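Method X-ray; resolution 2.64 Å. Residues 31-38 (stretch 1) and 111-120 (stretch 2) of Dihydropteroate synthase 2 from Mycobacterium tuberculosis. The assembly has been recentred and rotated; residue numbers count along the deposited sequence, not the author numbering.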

# COMPACT_ATOMS: atom_id res chain seq x y z
N THR B 31 15.66 16.04 -11.63
CA THR B 31 16.94 16.24 -10.97
C THR B 31 16.72 16.60 -9.50
O THR B 31 15.90 17.47 -9.19
N LEU B 32 17.43 15.93 -8.61
CA LEU B 32 17.53 16.35 -7.22
C LEU B 32 18.99 16.65 -6.95
O LEU B 32 19.87 15.88 -7.36
N CYS B 33 19.25 17.77 -6.28
CA CYS B 33 20.62 18.25 -6.02
C CYS B 33 21.52 18.14 -7.24
O CYS B 33 22.66 17.70 -7.14
N GLY B 34 21.00 18.52 -8.41
CA GLY B 34 21.77 18.51 -9.65
C GLY B 34 22.10 17.14 -10.21
O GLY B 34 22.86 17.03 -11.17
N ARG B 35 21.51 16.09 -9.64
CA ARG B 35 21.75 14.72 -10.10
C ARG B 35 20.52 14.09 -10.73
O ARG B 35 19.40 14.29 -10.25
N PRO B 36 20.73 13.30 -11.80
CA PRO B 36 19.65 12.53 -12.42
C PRO B 36 18.97 11.63 -11.39
O PRO B 36 19.64 10.97 -10.59
N VAL B 37 17.65 11.63 -11.44
CA VAL B 37 16.83 10.99 -10.44
C VAL B 37 15.56 10.56 -11.19
O VAL B 37 15.13 11.23 -12.13
N ALA B 38 14.97 9.43 -10.79
CA ALA B 38 13.77 8.91 -11.47
C ALA B 38 12.72 10.00 -11.62
O ALA B 38 12.52 10.78 -10.70
N LEU B 111 32.67 5.76 -4.50
CA LEU B 111 31.31 5.75 -5.00
C LEU B 111 31.16 6.77 -6.11
O LEU B 111 30.62 6.46 -7.17
N ARG B 112 31.68 7.97 -5.87
CA ARG B 112 31.65 9.06 -6.85
C ARG B 112 32.42 8.66 -8.11
O ARG B 112 32.02 9.01 -9.23
N GLY B 113 33.51 7.91 -7.92
CA GLY B 113 34.34 7.43 -9.02
C GLY B 113 33.58 6.47 -9.91
O GLY B 113 33.64 6.58 -11.14
N ALA B 114 32.86 5.54 -9.29
CA ALA B 114 32.15 4.46 -9.99
C ALA B 114 30.88 4.98 -10.64
O ALA B 114 30.54 4.60 -11.76
N TYR B 115 30.18 5.85 -9.92
CA TYR B 115 28.92 6.38 -10.37
C TYR B 115 28.93 7.89 -10.32
O TYR B 115 28.47 8.48 -9.34
N PRO B 116 29.46 8.54 -11.37
CA PRO B 116 29.64 9.99 -11.38
C PRO B 116 28.33 10.76 -11.23
O PRO B 116 28.33 11.84 -10.64
N ASP B 117 27.24 10.22 -11.76
CA ASP B 117 25.96 10.92 -11.77
C ASP B 117 25.02 10.47 -10.66
O ASP B 117 23.82 10.79 -10.67
N GLN B 118 25.56 9.74 -9.69
CA GLN B 118 24.73 9.19 -8.62
C GLN B 118 24.59 10.21 -7.52
O GLN B 118 25.56 10.84 -7.12
N LEU B 119 23.37 10.38 -7.02
CA LEU B 119 23.19 11.29 -5.92
C LEU B 119 23.59 10.57 -4.64
O LEU B 119 23.05 9.52 -4.31
N ILE B 120 24.58 11.13 -3.95
CA ILE B 120 25.12 10.52 -2.74
C ILE B 120 24.71 11.34 -1.53
O ILE B 120 24.86 12.57 -1.52

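A tight hairpin meets the segment that runs from a helix end into a strand. The type I' turn from L32 to R35 closes the hairpin, with R35 N hydrogen-bonded to L32 O at 2.8 Å. L119 is the main bump from the second stretch. Its CA-to-CB bond points sideways, but chi1 t and chi2 p bring the end of the side chain nearer. It fills a hollow lined by L32, C33, R35 and V37. L119 CD2 lies 3.6 Å from L32 CB and 4.3 Å from V37 CG2, while L119 CD1 lies 4.2 Å from C33 CB.

R35 is the reciprocal bump. Its CA-to-CB bond points toward the second stretch, and R35 CB packs 3.6 Å from L119 CB. With chi1 m, chi2 m and chi3 t, the R35 side chain passes Q118 O, 4.0 Å from R35 CD, and places its guanidinium by P116. R112 CZ and P116 O lie over one face of its guanidinium. P36 CG fits against D117, 3.6 Å from D117 CB.

No direct hydrogen bond joins the stretches; water links them instead. Water 1 accepts from R35 NH1 (3.0 Å) and donates to D117 OD1 (2.7 Å). Water 2 accepts from L119 N (2.7 Å) and donates to P36 O (2.9 Å), bridging the two backbones.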

# COMPACT_ATOMS: atom_id res chain seq x y z
CB THR B 31 17.77 17.37 -11.63
OG1 THR B 31 16.98 18.56 -11.69
CG2 THR B 31 18.20 16.98 -13.04
CB LEU B 32 17.05 15.25 -6.28
CG LEU B 32 16.21 15.59 -5.05
CD1 LEU B 32 16.51 14.58 -3.95
CD2 LEU B 32 16.41 17.02 -4.53
CB CYS B 33 21.26 17.51 -4.84
SG CYS B 33 20.32 17.60 -3.29
CB ARG B 35 22.22 13.83 -8.94
CG ARG B 35 23.45 14.33 -8.21
CD ARG B 35 24.67 14.23 -9.07
NE ARG B 35 25.85 14.69 -8.36
CZ ARG B 35 27.00 14.99 -8.95
NH1 ARG B 35 27.12 14.88 -10.26
NH2 ARG B 35 28.02 15.40 -8.21
CB PRO B 36 20.37 11.69 -13.48
CG PRO B 36 21.82 11.75 -13.13
CD PRO B 36 22.01 13.08 -12.49
CB VAL B 37 16.56 12.00 -9.29
CG1 VAL B 37 15.11 12.51 -9.29
CG2 VAL B 37 16.95 11.42 -7.95
CB ALA B 38 13.20 7.73 -10.71
CB LEU B 111 30.32 5.99 -3.84
CG LEU B 111 28.79 6.14 -3.91
CD1 LEU B 111 28.13 5.60 -5.16
CD2 LEU B 111 28.18 5.51 -2.68
CB ARG B 112 32.24 10.33 -6.24
CG ARG B 112 32.22 11.56 -7.15
CD ARG B 112 31.03 12.44 -6.85
NE ARG B 112 29.84 11.88 -7.45
CZ ARG B 112 28.59 12.10 -7.03
NH1 ARG B 112 28.33 12.87 -5.98
NH2 ARG B 112 27.60 11.50 -7.67
CB ALA B 114 31.82 3.35 -9.02
CB TYR B 115 27.81 5.82 -9.50
CG TYR B 115 27.63 4.33 -9.62
CD1 TYR B 115 28.10 3.47 -8.62
CD2 TYR B 115 26.99 3.78 -10.72
CE1 TYR B 115 27.92 2.10 -8.73
CE2 TYR B 115 26.82 2.43 -10.83
CZ TYR B 115 27.28 1.59 -9.84
OH TYR B 115 27.09 0.24 -9.99
CB PRO B 116 30.27 10.27 -12.75
CG PRO B 116 30.81 8.96 -13.21
CD PRO B 116 29.89 7.92 -12.64
CB ASP B 117 25.30 10.74 -13.14
CG ASP B 117 25.96 11.57 -14.21
OD1 ASP B 117 25.91 12.81 -14.10
OD2 ASP B 117 26.53 10.98 -15.15
CB GLN B 118 25.34 7.90 -8.06
CG GLN B 118 24.54 7.26 -6.94
CD GLN B 118 23.15 6.85 -7.39
OE1 GLN B 118 23.01 6.10 -8.35
NE2 GLN B 118 22.13 7.34 -6.71
CB LEU B 119 21.76 11.84 -5.92
CG LEU B 119 21.06 12.51 -4.74
CD1 LEU B 119 21.92 13.46 -3.97
CD2 LEU B 119 19.84 13.21 -5.27
CB ILE B 120 26.67 10.42 -2.78
CG1 ILE B 120 27.13 9.56 -3.95
CG2 ILE B 120 27.21 9.86 -1.46
CD1 ILE B 120 28.58 9.78 -4.35
O HOH W 1 25.26 15.01 -12.60
O HOH W 2 21.16 9.86 -8.39